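PDB 3GNE: VAL-1, which cleaves alginate by beta-elimination, as a viral alginate lyase of polysaccharide lyase family 14. Local coordinates for residues F87-K92 and G223-P228. Residues are numbered along the deposited sequence; the frame is centred on the assembly and turned at random.
Sequences FARGGK and GPLPSP. With FLC (citrate anion), chain C.
The two backbones run antiparallel but stand apart, with CA of R89 6.4 Å from CA of L225, and water bridges the gap. F87-K92 turns through a short loop, in which G90 N bonds back to F87 O, and then enters strand 91-99; G223-P228 is irregular, with cis peptide bonds before both G223 and P224. One water takes the N-H of R89 and donates to the carbonyls of G90 and L225, its distance to L225 O being 2.8 Å. A second donates to R89 O at 2.7 Å and, more loosely, to G223 O. In the jelly-roll-like beta-sandwich of this concanavalin-clan lyase, strands 91-99 and 212-221 are antiparallel neighbours in one sheet, so the contact joins the loop entering the first to the loop leaving the second.

Where A88 faces P228, the A88 methyl meets P228 CD at 3.9 Å, while F221 touches both residues. The R89 and L225 side chains run alongside each other in the same direction, and R89 CD rests on L225 CD1 at 3.7 Å. A turn about the arginine's CG-CD bond (chi3 88°) swings NE aside, where it forms a salt bridge with E121.

K92 is bent at chi2 (63°), bringing its ammonium to a citrate, probably from the crystallisation liquor: NZ bonds OB1 at 2.7 Å, and also the citrate hydroxyl OHB and the carbonyl of G222. G223 N makes two weak bonds to OG1 and OHB. R116, Y128, Y130 and H147 also bind the citrate, consistent with a pocket that could receive the carboxylates of alginate.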
ATOM      1  N   PHE A  87       0.390 -16.786  -5.657  1.00 10.04           N
ATOM      2  CA  PHE A  87       0.889 -15.428  -5.623  1.00  9.15           C
ATOM      3  C   PHE A  87       1.527 -14.955  -6.910  1.00  9.86           C
ATOM      4  O   PHE A  87       1.868 -13.760  -7.008  1.00  8.83           O
ATOM      5  CB  PHE A  87       1.951 -15.350  -4.495  1.00  9.60           C
ATOM      6  CG  PHE A  87       1.403 -15.558  -3.085  1.00 10.15           C
ATOM      7  CD1 PHE A  87       0.677 -14.539  -2.464  1.00  9.28           C
ATOM      8  CD2 PHE A  87       1.600 -16.752  -2.391  1.00 11.20           C
ATOM      9  CE1 PHE A  87       0.132 -14.690  -1.185  1.00 11.30           C
ATOM     10  CE2 PHE A  87       1.067 -16.913  -1.112  1.00 12.45           C
ATOM     11  CZ  PHE A  87       0.331 -15.909  -0.514  1.00 12.04           C
ATOM     12  N   ALA A  88       1.686 -15.850  -7.876  1.00  8.93           N
ATOM     13  CA  ALA A  88       2.278 -15.519  -9.160  1.00  8.97           C
ATOM     14  C   ALA A  88       3.618 -14.850  -8.883  1.00  9.30           C
ATOM     15  O   ALA A  88       4.412 -15.417  -8.125  1.00 10.00           O
ATOM     16  CB  ALA A  88       1.342 -14.686 -10.007  1.00 10.12           C
ATOM     17  N   ARG A  89       3.882 -13.687  -9.504  1.00  8.43           N
ATOM     18  CA  ARG A  89       5.158 -13.013  -9.204  1.00  9.24           C
ATOM     19  C   ARG A  89       4.924 -11.666  -8.552  1.00  9.53           C
ATOM     20  O   ARG A  89       5.750 -10.764  -8.683  1.00 12.76           O
ATOM     21  CB  ARG A  89       6.024 -12.904 -10.479  1.00 11.50           C
ATOM     22  CG  ARG A  89       6.342 -14.311 -10.983  1.00 16.81           C
ATOM     23  CD  ARG A  89       7.324 -14.356 -12.170  1.00 17.63           C
ATOM     24  NE  ARG A  89       8.690 -14.394 -11.660  1.00 20.36           N
ATOM     25  CZ  ARG A  89       9.785 -14.709 -12.342  1.00 16.69           C
ATOM     26  NH1 ARG A  89       9.620 -15.013 -13.620  1.00 17.41           N
ATOM     27  NH2 ARG A  89      10.980 -14.708 -11.728  1.00 19.92           N
ATOM     28  N   GLY A  90       3.878 -11.565  -7.737  1.00  8.37           N
ATOM     29  CA  GLY A  90       3.649 -10.440  -6.861  1.00  8.62           C
ATOM     30  C   GLY A  90       2.460  -9.578  -7.278  1.00  7.58           C
ATOM     31  O   GLY A  90       1.751  -9.834  -8.292  1.00  8.69           O
ATOM     32  N   GLY A  91       2.164  -8.572  -6.483  1.00  6.92           N
ATOM     33  CA  GLY A  91       0.993  -7.731  -6.683  1.00  7.70           C
ATOM     34  C   GLY A  91       0.953  -6.692  -5.599  1.00  6.65           C
ATOM     35  O   GLY A  91       1.843  -6.636  -4.734  1.00  7.52           O
ATOM     36  N   LYS A  92      -0.093  -5.886  -5.630  1.00  7.36           N
ATOM     37  CA  LYS A  92      -0.198  -4.767  -4.708  1.00  7.04           C
ATOM     38  C   LYS A  92      -1.254  -4.990  -3.626  1.00  6.97           C
ATOM     39  O   LYS A  92      -2.290  -5.601  -3.878  1.00  7.93           O
ATOM     40  CB  LYS A  92      -0.650  -3.492  -5.465  1.00  7.23           C
ATOM     41  CG  LYS A  92       0.474  -2.714  -6.106  1.00  7.45           C
ATOM     42  CD  LYS A  92       1.212  -3.498  -7.179  1.00  7.83           C
ATOM     43  CE  LYS A  92       2.221  -2.544  -7.830  1.00  8.49           C
ATOM     44  NZ  LYS A  92       3.063  -3.346  -8.805  1.00  8.30           N
ATOM     45  N   GLY A 223       2.342  -5.525 -11.866  1.00 10.61           N
ATOM     46  CA  GLY A 223       2.808  -6.203 -13.060  1.00 12.58           C
ATOM     47  C   GLY A 223       4.143  -6.894 -12.886  1.00 17.29           C
ATOM     48  O   GLY A 223       4.750  -6.754 -11.809  1.00 18.57           O
ATOM     49  N   PRO A 224       4.555  -7.596 -13.969  1.00 20.01           N
ATOM     50  CA  PRO A 224       3.705  -7.703 -15.176  1.00 18.00           C
ATOM     51  C   PRO A 224       2.872  -8.969 -15.246  1.00 21.79           C
ATOM     52  O   PRO A 224       2.150  -9.102 -16.231  1.00 25.71           O
ATOM     53  CB  PRO A 224       4.746  -7.698 -16.315  1.00 24.48           C
ATOM     54  CG  PRO A 224       5.834  -8.543 -15.690  1.00 22.59           C
ATOM     55  CD  PRO A 224       5.832  -8.252 -14.227  1.00 22.03           C
ATOM     56  N   LEU A 225       2.880  -9.884 -14.274  1.00 13.80           N
ATOM     57  CA  LEU A 225       2.034 -11.061 -14.479  1.00 11.06           C
ATOM     58  C   LEU A 225       0.713 -10.997 -13.737  1.00  8.87           C
ATOM     59  O   LEU A 225       0.661 -10.638 -12.563  1.00  9.53           O
ATOM     60  CB  LEU A 225       2.780 -12.338 -14.043  1.00 12.04           C
ATOM     61  CG  LEU A 225       3.992 -12.722 -14.868  1.00 14.63           C
ATOM     62  CD1 LEU A 225       4.448 -14.102 -14.413  1.00 21.25           C
ATOM     63  CD2 LEU A 225       3.755 -12.811 -16.358  1.00 24.06           C
ATOM     64  N   PRO A 226      -0.381 -11.349 -14.419  1.00  9.30           N
ATOM     65  CA  PRO A 226      -1.701 -11.275 -13.803  1.00  8.85           C
ATOM     66  C   PRO A 226      -2.004 -12.524 -12.977  1.00  8.21           C
ATOM     67  O   PRO A 226      -1.222 -13.475 -12.846  1.00 11.66           O
ATOM     68  CB  PRO A 226      -2.630 -11.207 -15.044  1.00 10.12           C
ATOM     69  CG  PRO A 226      -1.886 -12.046 -16.074  1.00 11.76           C
ATOM     70  CD  PRO A 226      -0.412 -11.773 -15.826  1.00 11.23           C
ATOM     71  N   SER A 227      -3.169 -12.568 -12.367  1.00  8.65           N
ATOM     72  CA  SER A 227      -3.548 -13.746 -11.622  1.00  8.86           C
ATOM     73  C   SER A 227      -3.636 -14.962 -12.514  1.00  9.79           C
ATOM     74  O   SER A 227      -4.256 -14.950 -13.594  1.00 10.90           O
ATOM     75  CB  SER A 227      -4.954 -13.524 -11.009  1.00  9.30           C
ATOM     76  OG  SER A 227      -5.247 -14.614 -10.141  1.00  9.57           O
ATOM     77  N   PRO A 228      -2.994 -16.075 -12.130  1.00  9.98           N
ATOM     78  CA  PRO A 228      -2.995 -17.252 -13.032  1.00 10.28           C
ATOM     79  C   PRO A 228      -4.285 -18.060 -12.978  1.00 10.60           C
ATOM     80  O   PRO A 228      -4.449 -18.966 -13.819  1.00 11.87           O
ATOM     81  CB  PRO A 228      -1.833 -18.104 -12.493  1.00 12.74           C
ATOM     82  CG  PRO A 228      -1.468 -17.555 -11.180  1.00 17.48           C
ATOM     83  CD  PRO A 228      -2.084 -16.221 -11.003  1.00 10.56           C
TER
HETATM   84  CAC FLC C 501       1.639   0.477 -10.452  1.00  8.30           C
HETATM   85  CA  FLC C 501       1.828   0.098 -11.908  1.00  9.74           C
HETATM   86  CB  FLC C 501       2.654  -1.190 -12.014  1.00  8.48           C
HETATM   87  CBC FLC C 501       4.014  -0.891 -11.387  1.00  8.34           C
HETATM   88  CG  FLC C 501       2.831  -1.531 -13.491  1.00  9.65           C
HETATM   89  CGC FLC C 501       3.654  -2.802 -13.754  1.00 10.92           C
HETATM   90  OA1 FLC C 501       0.992  -0.264  -9.730  1.00 11.46           O
HETATM   91  OA2 FLC C 501       2.154   1.513 -10.074  1.00 10.69           O
HETATM   92  OB1 FLC C 501       4.247  -1.412 -10.279  1.00  9.31           O
HETATM   93  OB2 FLC C 501       4.790  -0.099 -11.980  1.00  9.27           O
HETATM   94  OG1 FLC C 501       4.384  -3.236 -12.868  1.00 12.64           O
HETATM   95  OG2 FLC C 501       3.564  -3.302 -14.912  1.00 14.78           O
HETATM   96  OHB FLC C 501       1.956  -2.238 -11.366  1.00  9.03           O
HETATM   97  O   HOH W   1       2.412 -11.394 -10.545  1.00 10.38           O
HETATM   98  O   HOH W   2       6.074  -8.069  -9.099  1.00 35.30           O